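Local coordinates for LAR_0958 cell surface adhesin (Lactobacillus reuteri, PDB 4NG0), which probably serves as a mucus-binding adhesin on the bacterial cell surface, the part described being a single repeat with a ubiquitin-like beta-grasp fold, at residues K2-Y13 against T82-P93; W27-L38 against L71-L80. All coordinates share one frame; numbering follows the deposited sequence. Where two conformers were deposited one is given.

Contact 1 (K2-Y13 against T82-P93); sequences KVTYSGSDSKTY and TISGSYTYTINP
Tyr5 lays its ring across the backbone of Gly85, the residue it pairs with on the parallel strand alongside. CB leads to a CG wedged between the backbone N and the carbonyl carbon (chi1 62°), and that rotamer turns the ring back over the neighbouring strand. CD1 comes to 3.5 Å from Ser84 O and also meets Ile83 CG2 at the ring edge; CD2 and CE2 pass by Ser86 N. Gly85 CA sits over the middle of the ring, 3.4 Å from its centroid and 7° off the normal, a close CH-pi contact; the bare CA lets the ring lie directly on the strand. At the tip, Tyr5 OH is hydrogen-bonded to the backbone N of Leu63, one strand further on.

On the same face, Tyr87 and Tyr89 lean in the reverse direction, over the first strand. Their CG atoms stand anti to N (chi1 -176° for Tyr87), which places the Tyr87 ring against Gly7 O and Ser8 CA, and that of Tyr89 against Asp9 O and Ser10 CA. Asp9 CB lies 3.2 Å from Tyr87 OH, and a water bridges Asp9 OD2 and Tyr87 OH; another lies by Asp9 OD2 and Tyr89 OH. Tyr87 OH also has Thr24 as a partner. Lys11 drapes its CB and CG by Tyr89 OH before its NZ goes to Asp14.

Beneath the rings, a ladder of backbone bonds joins the two strands, from Ser84 N to Val3 O at one end to Tyr13 N to Asn92 O, 2.8 Å, at the other. It is interrupted at Gly7, where a water bonded to both Gly7 N and Ser86 O bridges the gap. First and last strands of the domain, side by side and parallel, make the central pair characteristic of the ubiquitin-like beta-grasp sheet.

Contact 2 (W27-L38 against L71-L80); sequences WSGLKGLNTSTL and LRKANPNYDL
An Asx turn begun by Asn34 and the end of helix 65-73 meet here through two asparagines that exchange bonds with backbone atoms. Asn34 N donates to Asn75 OD1 over 2.8 Å, nearly straight at 172° and on a lone pair in the amide plane. The other end of the same amide, Asn75 ND2, returns a bond to Asn34 O at 3.0 Å and also gives one to Leu71 O. With a water on OD1 as well, the amide is held at both ends and its flip is settled. Asn34 in turn, its CG anti to N (chi1 177°), sends ND2 to Ala74 O at 3.2 Å, with the oxygen tilted out of its amide plane, while its OD1 accepts from both Ser36 N and Ser36 OG and so closes the turn.

Leucines pack beside these amide bonds. Leu71 forks: CD1 rests 3.5 Å from Asn34 O and beside Thr35 CG2, and CD2 meets Trp27 CZ3 coming from the opposite direction. Leu33 CD1 touches both the Asn75 amide and Leu80 CD1. Further out, Leu30 CD2 stands over the centre of the Tyr78 ring, 3.8 Å from the centroid and 2° off the normal, and touches Leu80 CD2 at 4.0 Å. A water lies between Tyr78 OH and Lys31 O, unusually close to the hydroxyl. Arg72 holds Leu80 O side-on with NE and NH2, which ties the end of the helix to the chain leaving it.

Trp27, on the edge strand 26-28, lies next to Val3 and Tyr5 of strand 3-12, and Leu71 rests on Ile83 of strand 83-92; the loop after the edge strand is thereby joined to the end of the helix that packs on the sheet.

The chain starts on strand 3-12, goes on to edge strand 26-28 and its following loop, passes through strands 43-45 and 57-63 and helix 65-73, and comes back on strand 83-92. Contact 2 closes the inner loop, joining 27-38 to 71-80; contact 1 closes the outer one, so contact 2 is nested inside it and the two do not cross. Their centres are about 19 Å apart, yet they meet at the start of the paired strands: Thr4 N lies 3.0 Å from Ser28 O, a probable hydrogen bond, and Ile83 CD1 packs on Leu71 CD2. Contact 1 builds the middle of the sheet; contact 2 links its edge to the helix.

Contact 1 (K2-Y13 against T82-P93)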
loop_
_atom_site.group_PDB
_atom_site.type_symbol
_atom_site.label_atom_id
_atom_site.label_comp_id
_atom_site.label_asym_id
_atom_site.label_seq_id
_atom_site.Cartn_x
_atom_site.Cartn_y
_atom_site.Cartn_z
ATOM N N LYS A 2 -12.905 -6.451 -12.079
ATOM C CA LYS A 2 -11.846 -5.444 -12.029
ATOM C C LYS A 2 -11.121 -5.464 -10.682
ATOM O O LYS A 2 -11.729 -5.263 -9.624
ATOM C CB LYS A 2 -12.407 -4.052 -12.322
ATOM C CG LYS A 2 -11.544 -3.222 -13.254
ATOM C CD LYS A 2 -12.227 -1.919 -13.625
ATOM C CE LYS A 2 -11.300 -1.016 -14.422
ATOM N NZ LYS A 2 -10.845 -1.655 -15.691
ATOM N N VAL A 3 -9.815 -5.705 -10.732
ATOM C CA VAL A 3 -9.011 -5.839 -9.525
ATOM C C VAL A 3 -8.677 -4.476 -8.954
ATOM O O VAL A 3 -8.079 -3.635 -9.627
ATOM C CB VAL A 3 -7.700 -6.600 -9.817
ATOM C CG1 VAL A 3 -6.824 -6.661 -8.570
ATOM C CG2 VAL A 3 -8.012 -8.009 -10.330
ATOM N N THR A 4 -9.074 -4.259 -7.706
ATOM C CA THR A 4 -8.805 -2.987 -7.052
ATOM C C THR A 4 -8.278 -3.200 -5.645
ATOM O O THR A 4 -8.526 -4.232 -5.026
ATOM C CB THR A 4 -10.057 -2.097 -7.003
ATOM O OG1 THR A 4 -11.096 -2.793 -6.323
ATOM C CG2 THR A 4 -10.541 -1.759 -8.411
ATOM N N TYR A 5 -7.535 -2.217 -5.149
ATOM C CA TYR A 5 -7.076 -2.231 -3.762
ATOM C C TYR A 5 -7.474 -0.939 -3.062
ATOM O O TYR A 5 -7.630 0.112 -3.693
ATOM C CB TYR A 5 -5.556 -2.474 -3.666
ATOM C CG TYR A 5 -4.665 -1.426 -4.310
ATOM C CD1 TYR A 5 -4.277 -1.539 -5.641
ATOM C CD2 TYR A 5 -4.193 -0.335 -3.574
ATOM C CE1 TYR A 5 -3.455 -0.593 -6.231
ATOM C CE2 TYR A 5 -3.372 0.616 -4.155
ATOM C CZ TYR A 5 -3.010 0.486 -5.483
ATOM O OH TYR A 5 -2.192 1.445 -6.049
ATOM N N SER A 6 -7.644 -1.040 -1.751
ATOM C CA SER A 6 -7.967 0.099 -0.917
ATOM C C SER A 6 -7.346 -0.141 0.447
ATOM O O SER A 6 -6.689 -1.148 0.668
ATOM C CB SER A 6 -9.484 0.247 -0.780
ATOM O OG SER A 6 -10.036 -0.883 -0.124
ATOM N N GLY A 7 -7.542 0.800 1.359
ATOM C CA GLY A 7 -7.101 0.606 2.723
ATOM C C GLY A 7 -6.482 1.846 3.323
ATOM O O GLY A 7 -6.267 2.855 2.640
ATOM N N SER A 8 -6.208 1.761 4.621
ATOM C CA SER A 8 -5.671 2.892 5.354
ATOM C C SER A 8 -5.059 2.429 6.654
ATOM O O SER A 8 -5.339 1.334 7.133
ATOM C CB SER A 8 -6.761 3.925 5.634
ATOM O OG SER A 8 -7.796 3.358 6.422
ATOM N N ASP A 9 -4.206 3.281 7.212
ATOM C CA ASP A 9 -3.515 3.009 8.467
ATOM C C ASP A 9 -3.005 4.341 8.980
ATOM O O ASP A 9 -3.046 5.355 8.277
ATOM C CB ASP A 9 -2.354 2.042 8.215
ATOM C CG ASP A 9 -1.834 1.370 9.477
ATOM O OD1 ASP A 9 -2.406 1.547 10.573
ATOM O OD2 ASP A 9 -0.829 0.634 9.350
ATOM N N SER A 10 -2.553 4.336 10.226
ATOM C CA SER A 10 -2.026 5.544 10.834
ATOM C C SER A 10 -1.140 5.231 12.023
ATOM O O SER A 10 -1.171 4.121 12.580
ATOM C CB SER A 10 -3.154 6.491 11.262
ATOM O OG SER A 10 -3.918 5.929 12.317
ATOM N N LYS A 11 -0.339 6.223 12.392
ATOM C CA LYS A 11 0.407 6.198 13.643
ATOM C C LYS A 11 0.424 7.597 14.221
ATOM O O LYS A 11 0.137 8.583 13.532
ATOM C CB LYS A 11 1.866 5.759 13.428
ATOM C CG LYS A 11 2.696 6.793 12.671
ATOM C CD LYS A 11 4.125 6.342 12.338
ATOM C CE LYS A 11 5.085 6.606 13.486
ATOM N NZ LYS A 11 6.481 6.157 13.170
ATOM N N THR A 12 0.787 7.682 15.495
ATOM C CA THR A 12 1.112 8.964 16.106
ATOM C C THR A 12 2.595 9.269 15.873
ATOM O O THR A 12 3.452 8.391 16.006
ATOM C CB THR A 12 0.806 8.936 17.615
ATOM O OG1 THR A 12 -0.601 8.718 17.799
ATOM C CG2 THR A 12 1.190 10.227 18.285
ATOM N N TYR A 13 2.879 10.515 15.505
ATOM C CA TYR A 13 4.258 10.982 15.343
ATOM C C TYR A 13 5.140 10.544 16.512
ATOM O O TYR A 13 4.771 10.717 17.680
ATOM C CB TYR A 13 4.279 12.512 15.276
ATOM C CG TYR A 13 5.672 13.096 15.294
ATOM C CD1 TYR A 13 6.420 13.158 14.131
ATOM C CD2 TYR A 13 6.235 13.572 16.473
ATOM C CE1 TYR A 13 7.710 13.693 14.139
ATOM C CE2 TYR A 13 7.521 14.105 16.494
ATOM C CZ TYR A 13 8.245 14.160 15.317
ATOM O OH TYR A 13 9.524 14.687 15.332
ATOM N N THR A 82 -5.698 -4.758 -15.694
ATOM C CA THR A 82 -5.694 -3.511 -14.931
ATOM C C THR A 82 -5.581 -3.821 -13.450
ATOM O O THR A 82 -6.113 -4.821 -12.981
ATOM C CB THR A 82 -6.968 -2.646 -15.135
ATOM O OG1 THR A 82 -8.129 -3.324 -14.627
ATOM C CG2 THR A 82 -7.171 -2.346 -16.585
ATOM N N ILE A 83 -4.878 -2.955 -12.725
ATOM C CA ILE A 83 -4.871 -2.989 -11.272
ATOM C C ILE A 83 -4.981 -1.531 -10.826
ATOM O O ILE A 83 -4.135 -0.718 -11.176
ATOM C CB ILE A 83 -3.585 -3.618 -10.717
ATOM C CG1 ILE A 83 -3.364 -5.022 -11.304
ATOM C CG2 ILE A 83 -3.656 -3.669 -9.183
ATOM C CD1 ILE A 83 -1.955 -5.551 -11.132
ATOM N N SER A 84 -6.044 -1.206 -10.093
ATOM C CA SER A 84 -6.336 0.181 -9.728
ATOM C C SER A 84 -6.505 0.260 -8.226
ATOM O O SER A 84 -7.046 -0.661 -7.620
ATOM C CB SER A 84 -7.656 0.607 -10.361
ATOM O OG SER A 84 -7.752 0.134 -11.695
ATOM N N GLY A 85 -6.089 1.351 -7.600
ATOM C CA GLY A 85 -6.326 1.446 -6.178
ATOM C C GLY A 85 -5.933 2.757 -5.552
ATOM O O GLY A 85 -5.430 3.663 -6.219
ATOM N N SER A 86 -6.173 2.842 -4.250
ATOM C CA SER A 86 -5.849 4.010 -3.447
ATOM C C SER A 86 -5.548 3.524 -2.037
ATOM O O SER A 86 -6.196 2.613 -1.549
ATOM C CB SER A 86 -7.032 4.992 -3.436
ATOM O OG SER A 86 -6.767 6.134 -2.627
ATOM N N TYR A 87 -4.557 4.124 -1.385
ATOM C CA TYR A 87 -4.217 3.731 -0.023
ATOM C C TYR A 87 -3.722 4.952 0.728
ATOM O O TYR A 87 -2.843 5.653 0.248
ATOM C CB TYR A 87 -3.147 2.630 -0.007
ATOM C CG TYR A 87 -2.853 2.141 1.393
ATOM C CD1 TYR A 87 -1.974 2.832 2.226
ATOM C CD2 TYR A 87 -3.476 1.007 1.892
ATOM C CE1 TYR A 87 -1.728 2.401 3.508
ATOM C CE2 TYR A 87 -3.234 0.564 3.175
ATOM C CZ TYR A 87 -2.359 1.271 3.981
ATOM O OH TYR A 87 -2.106 0.837 5.261
ATOM N N THR A 88 -4.287 5.207 1.900
ATOM C CA THR A 88 -3.940 6.408 2.658
ATOM C C THR A 88 -3.329 6.099 4.024
ATOM O O THR A 88 -3.897 5.344 4.819
ATOM C CB THR A 88 -5.178 7.309 2.855
ATOM O OG1 THR A 88 -5.706 7.665 1.571
ATOM C CG2 THR A 88 -4.799 8.587 3.605
ATOM N N TYR A 89 -2.174 6.698 4.300
ATOM C CA TYR A 89 -1.486 6.515 5.576
ATOM C C TYR A 89 -1.334 7.876 6.224
ATOM O O TYR A 89 -0.772 8.796 5.615
ATOM C CB TYR A 89 -0.094 5.884 5.375
ATOM C CG TYR A 89 0.510 5.386 6.681
ATOM C CD1 TYR A 89 0.987 6.291 7.642
ATOM C CD2 TYR A 89 0.573 4.028 6.975
ATOM C CE1 TYR A 89 1.507 5.861 8.831
ATOM C CE2 TYR A 89 1.103 3.587 8.182
ATOM C CZ TYR A 89 1.564 4.512 9.105
ATOM O OH TYR A 89 2.090 4.091 10.309
ATOM N N THR A 90 -1.836 8.013 7.452
ATOM C CA THR A 90 -1.741 9.278 8.171
ATOM C C THR A 90 -0.798 9.194 9.364
ATOM O O THR A 90 -0.869 8.263 10.166
ATOM C CB THR A 90 -3.135 9.710 8.671
ATOM O OG1 THR A 90 -4.017 9.818 7.548
ATOM C CG2 THR A 90 -3.080 11.048 9.397
ATOM N N ILE A 91 0.089 10.180 9.488
ATOM C CA ILE A 91 0.850 10.330 10.720
ATOM C C ILE A 91 0.200 11.490 11.474
ATOM O O ILE A 91 0.167 12.614 10.992
ATOM C CB ILE A 91 2.335 10.623 10.444
ATOM C CG1 ILE A 91 2.977 9.467 9.679
ATOM C CG2 ILE A 91 3.079 10.852 11.750
ATOM C CD1 ILE A 91 4.450 9.722 9.314
ATOM N N ASN A 92 -0.362 11.199 12.639
ATOM C CA ASN A 92 -1.026 12.220 13.432
ATOM C C ASN A 92 -0.033 12.938 14.340
ATOM O O ASN A 92 0.928 12.325 14.802
ATOM C CB ASN A 92 -2.145 11.583 14.257
ATOM C CG ASN A 92 -3.297 11.105 13.394
ATOM O OD1 ASN A 92 -3.881 11.891 12.652
ATOM N ND2 ASN A 92 -3.598 9.819 13.458
ATOM N N PRO A 93 -0.247 14.232 14.611
ATOM C CA PRO A 93 0.671 14.929 15.522
ATOM C C PRO A 93 0.620 14.320 16.919
ATOM O O PRO A 93 -0.403 13.754 17.318
ATOM C CB PRO A 93 0.133 16.365 15.554
ATOM C CG PRO A 93 -0.717 16.505 14.317
ATOM C CD PRO A 93 -1.277 15.130 14.057
HETATM O O HOH W 1 -8.690 -2.405 -12.048
HETATM O O HOH W 2 -8.521 3.489 0.351
HETATM O O HOH W 3 0.234 0.488 6.804
HETATM O O HOH W 4 -5.115 7.323 6.862
HETATM O O HOH W 5 1.768 1.344 10.634
HETATM O O HOH W 6 -2.601 8.365 15.807
#

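Contact 2 (W27-L38 against L71-L80)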
loop_
_atom_site.group_PDB
_atom_site.type_symbol
_atom_site.label_atom_id
_atom_site.label_comp_id
_atom_site.label_asym_id
_atom_site.label_seq_id
_atom_site.Cartn_x
_atom_site.Cartn_y
_atom_site.Cartn_z
ATOM N N TRP A 27 -8.165 -6.033 -0.836
ATOM C CA TRP A 27 -8.268 -6.326 -2.256
ATOM C C TRP A 27 -9.659 -6.799 -2.618
ATOM O O TRP A 27 -10.322 -7.483 -1.835
ATOM C CB TRP A 27 -7.245 -7.402 -2.621
ATOM C CG TRP A 27 -5.832 -6.910 -2.542
ATOM C CD1 TRP A 27 -5.010 -6.923 -1.446
ATOM C CD2 TRP A 27 -5.085 -6.306 -3.601
ATOM N NE1 TRP A 27 -3.788 -6.381 -1.774
ATOM C CE2 TRP A 27 -3.811 -5.992 -3.090
ATOM C CE3 TRP A 27 -5.363 -6.019 -4.945
ATOM C CZ2 TRP A 27 -2.822 -5.391 -3.870
ATOM C CZ3 TRP A 27 -4.374 -5.425 -5.722
ATOM C CH2 TRP A 27 -3.122 -5.119 -5.180
ATOM N N SER A 28 -10.100 -6.446 -3.816
ATOM C CA SER A 28 -11.447 -6.786 -4.256
ATOM C C SER A 28 -11.493 -6.948 -5.772
ATOM O O SER A 28 -10.592 -6.489 -6.478
ATOM C CB SER A 28 -12.414 -5.687 -3.802
ATOM O OG SER A 28 -13.753 -5.982 -4.158
ATOM N N GLY A 29 -12.549 -7.586 -6.270
ATOM C CA GLY A 29 -12.810 -7.609 -7.695
ATOM C C GLY A 29 -12.645 -8.947 -8.383
ATOM O O GLY A 29 -13.203 -9.163 -9.463
ATOM N N LEU A 30 -11.879 -9.843 -7.775
ATOM C CA LEU A 30 -11.657 -11.166 -8.351
ATOM C C LEU A 30 -11.616 -12.212 -7.252
ATOM O O LEU A 30 -10.669 -12.261 -6.463
ATOM C CB LEU A 30 -10.345 -11.208 -9.145
ATOM C CG LEU A 30 -9.978 -12.551 -9.791
ATOM C CD1 LEU A 30 -11.040 -12.993 -10.797
ATOM C CD2 LEU A 30 -8.607 -12.476 -10.470
ATOM N N LYS A 31 -12.640 -13.060 -7.206
ATOM C CA LYS A 31 -12.667 -14.142 -6.231
ATOM C C LYS A 31 -11.482 -15.075 -6.467
ATOM O O LYS A 31 -11.271 -15.554 -7.586
ATOM C CB LYS A 31 -13.998 -14.895 -6.319
ATOM C CG LYS A 31 -14.111 -16.079 -5.380
ATOM C CD LYS A 31 -15.517 -16.659 -5.406
ATOM C CE LYS A 31 -15.618 -17.925 -4.571
ATOM N NZ LYS A 31 -17.019 -18.431 -4.566
ATOM N N GLY A 32 -10.693 -15.296 -5.418
ATOM C CA GLY A 32 -9.546 -16.181 -5.492
ATOM C C GLY A 32 -8.230 -15.512 -5.842
ATOM O O GLY A 32 -7.205 -16.186 -5.943
ATOM N N LEU A 33 -8.246 -14.194 -6.027
ATOM C CA LEU A 33 -7.010 -13.462 -6.246
ATOM C C LEU A 33 -6.032 -13.758 -5.121
ATOM O O LEU A 33 -6.381 -13.653 -3.940
ATOM C CB LEU A 33 -7.284 -11.953 -6.298
ATOM C CG LEU A 33 -6.075 -11.046 -6.541
ATOM C CD1 LEU A 33 -5.603 -11.118 -7.984
ATOM C CD2 LEU A 33 -6.411 -9.621 -6.147
ATOM N N ASN A 34 -4.812 -14.128 -5.494
ATOM C CA ASN A 34 -3.767 -14.441 -4.527
ATOM C C ASN A 34 -2.885 -13.221 -4.255
ATOM O O ASN A 34 -2.101 -12.800 -5.115
ATOM C CB ASN A 34 -2.940 -15.623 -5.051
ATOM C CG ASN A 34 -1.769 -15.984 -4.152
ATOM O OD1 ASN A 34 -1.676 -15.554 -3.001
ATOM N ND2 ASN A 34 -0.864 -16.800 -4.684
ATOM N N THR A 35 -3.017 -12.658 -3.053
ATOM C CA THR A 35 -2.248 -11.478 -2.661
ATOM C C THR A 35 -1.241 -11.791 -1.556
ATOM O O THR A 35 -0.615 -10.886 -0.989
ATOM C CB THR A 35 -3.182 -10.340 -2.200
ATOM O OG1 THR A 35 -3.937 -10.770 -1.062
ATOM C CG2 THR A 35 -4.146 -9.973 -3.319
ATOM N N SER A 36 -1.075 -13.077 -1.265
ATOM C CA SER A 36 -0.273 -13.518 -0.125
ATOM C C SER A 36 1.234 -13.279 -0.275
ATOM O O SER A 36 1.970 -13.352 0.707
ATOM C CB SER A 36 -0.524 -15.005 0.150
ATOM O OG SER A 36 0.051 -15.805 -0.867
ATOM N N THR A 37 1.694 -12.989 -1.487
ATOM C CA THR A 37 3.124 -12.844 -1.727
ATOM C C THR A 37 3.604 -11.391 -1.703
ATOM O O THR A 37 4.812 -11.139 -1.747
ATOM C CB THR A 37 3.553 -13.475 -3.064
ATOM O OG1 THR A 37 3.070 -12.672 -4.149
ATOM C CG2 THR A 37 3.025 -14.907 -3.185
ATOM N N LEU A 38 2.674 -10.442 -1.637
ATOM C CA LEU A 38 3.047 -9.025 -1.637
ATOM C C LEU A 38 3.761 -8.602 -0.359
ATOM O O LEU A 38 3.437 -9.064 0.740
ATOM C CB LEU A 38 1.826 -8.127 -1.857
ATOM C CG LEU A 38 0.992 -8.432 -3.103
ATOM C CD1 LEU A 38 -0.174 -7.475 -3.166
ATOM C CD2 LEU A 38 1.834 -8.348 -4.376
ATOM N N LEU A 71 2.138 -9.586 -8.199
ATOM C CA LEU A 71 0.744 -10.010 -8.189
ATOM C C LEU A 71 0.463 -10.886 -9.399
ATOM O O LEU A 71 -0.211 -11.915 -9.302
ATOM C CB LEU A 71 -0.183 -8.788 -8.180
ATOM C CG LEU A 71 -1.674 -9.069 -7.980
ATOM C CD1 LEU A 71 -1.911 -9.647 -6.601
ATOM C CD2 LEU A 71 -2.461 -7.787 -8.178
ATOM N N ARG A 72 0.991 -10.496 -10.548
ATOM C CA ARG A 72 0.764 -11.301 -11.746
ATOM C C ARG A 72 1.377 -12.697 -11.609
ATOM O O ARG A 72 0.749 -13.706 -11.962
ATOM C CB ARG A 72 1.287 -10.561 -12.977
ATOM C CG ARG A 72 0.454 -9.326 -13.292
ATOM C CD ARG A 72 0.848 -8.683 -14.611
ATOM N NE ARG A 72 -0.123 -7.670 -15.010
ATOM C CZ ARG A 72 0.048 -6.361 -14.856
ATOM N NH1 ARG A 72 1.170 -5.895 -14.319
ATOM N NH2 ARG A 72 -0.895 -5.516 -15.249
ATOM N N LYS A 73 2.587 -12.760 -11.059
ATOM C CA LYS A 73 3.283 -14.027 -10.853
ATOM C C LYS A 73 2.510 -14.959 -9.913
ATOM O O LYS A 73 2.505 -16.183 -10.085
ATOM C CB LYS A 73 4.689 -13.759 -10.309
ATOM C CG LYS A 73 5.555 -14.992 -10.125
ATOM C CD LYS A 73 6.975 -14.586 -9.758
ATOM C CE LYS A 73 7.879 -15.794 -9.569
ATOM N NZ LYS A 73 7.488 -16.595 -8.379
ATOM N N ALA A 74 1.832 -14.373 -8.933
ATOM C CA ALA A 74 1.089 -15.148 -7.943
ATOM C C ALA A 74 -0.256 -15.636 -8.479
ATOM O O ALA A 74 -0.953 -16.411 -7.812
ATOM C CB ALA A 74 0.879 -14.320 -6.676
ATOM N N ASN A 75 -0.625 -15.174 -9.674
ATOM C CA ASN A 75 -1.919 -15.510 -10.258
ATOM C C ASN A 75 -1.829 -16.012 -11.698
ATOM O O ASN A 75 -2.375 -15.398 -12.610
ATOM C CB ASN A 75 -2.847 -14.300 -10.152
ATOM C CG ASN A 75 -3.199 -13.980 -8.719
ATOM O OD1 ASN A 75 -4.148 -14.542 -8.167
ATOM N ND2 ASN A 75 -2.426 -13.088 -8.092
ATOM N N PRO A 76 -1.143 -17.151 -11.900
ATOM C CA PRO A 76 -0.833 -17.646 -13.249
ATOM C C PRO A 76 -2.045 -18.035 -14.087
ATOM O O PRO A 76 -1.920 -18.133 -15.314
ATOM C CB PRO A 76 0.041 -18.875 -12.975
ATOM C CG PRO A 76 -0.333 -19.310 -11.606
ATOM C CD PRO A 76 -0.589 -18.034 -10.860
ATOM N N ASN A 77 -3.200 -18.252 -13.464
ATOM C CA ASN A 77 -4.381 -18.602 -14.242
ATOM C C ASN A 77 -5.019 -17.396 -14.902
ATOM O O ASN A 77 -5.957 -17.530 -15.687
ATOM C CB ASN A 77 -5.406 -19.345 -13.390
ATOM C CG ASN A 77 -4.965 -20.741 -13.056
ATOM O OD1 ASN A 77 -4.208 -21.363 -13.809
ATOM N ND2 ASN A 77 -5.429 -21.248 -11.921
ATOM N N TYR A 78 -4.500 -16.211 -14.569
ATOM C CA TYR A 78 -5.092 -14.959 -15.027
ATOM C C TYR A 78 -4.113 -14.076 -15.768
ATOM O O TYR A 78 -2.903 -14.154 -15.562
ATOM C CB TYR A 78 -5.661 -14.171 -13.839
ATOM C CG TYR A 78 -6.731 -14.932 -13.114
ATOM C CD1 TYR A 78 -8.008 -15.032 -13.639
ATOM C CD2 TYR A 78 -6.466 -15.569 -11.908
ATOM C CE1 TYR A 78 -9.003 -15.738 -12.986
ATOM C CE2 TYR A 78 -7.457 -16.282 -11.249
ATOM C CZ TYR A 78 -8.721 -16.352 -11.784
ATOM O OH TYR A 78 -9.718 -17.062 -11.132
ATOM N N ASP A 79 -4.671 -13.250 -16.645
ATOM C CA ASP A 79 -3.961 -12.125 -17.233
ATOM C C ASP A 79 -4.595 -10.889 -16.629
ATOM O O ASP A 79 -5.674 -10.467 -17.049
ATOM C CB ASP A 79 -4.116 -12.140 -18.756
ATOM C CG ASP A 79 -3.446 -10.956 -19.427
ATOM O OD1 ASP A 79 -2.634 -10.265 -18.774
ATOM O OD2 ASP A 79 -3.734 -10.725 -20.620
ATOM N N LEU A 80 -3.941 -10.352 -15.605
ATOM C CA LEU A 80 -4.459 -9.195 -14.883
ATOM C C LEU A 80 -4.111 -7.926 -15.657
ATOM O O LEU A 80 -2.992 -7.429 -15.562
ATOM C CB LEU A 80 -3.872 -9.147 -13.464
ATOM C CG LEU A 80 -4.096 -10.399 -12.609
ATOM C CD1 LEU A 80 -3.437 -10.217 -11.251
ATOM C CD2 LEU A 80 -5.578 -10.696 -12.447
HETATM O O HOH W 7 -9.481 -17.365 -8.660
HETATM O O HOH W 8 -5.015 -17.114 -8.396
#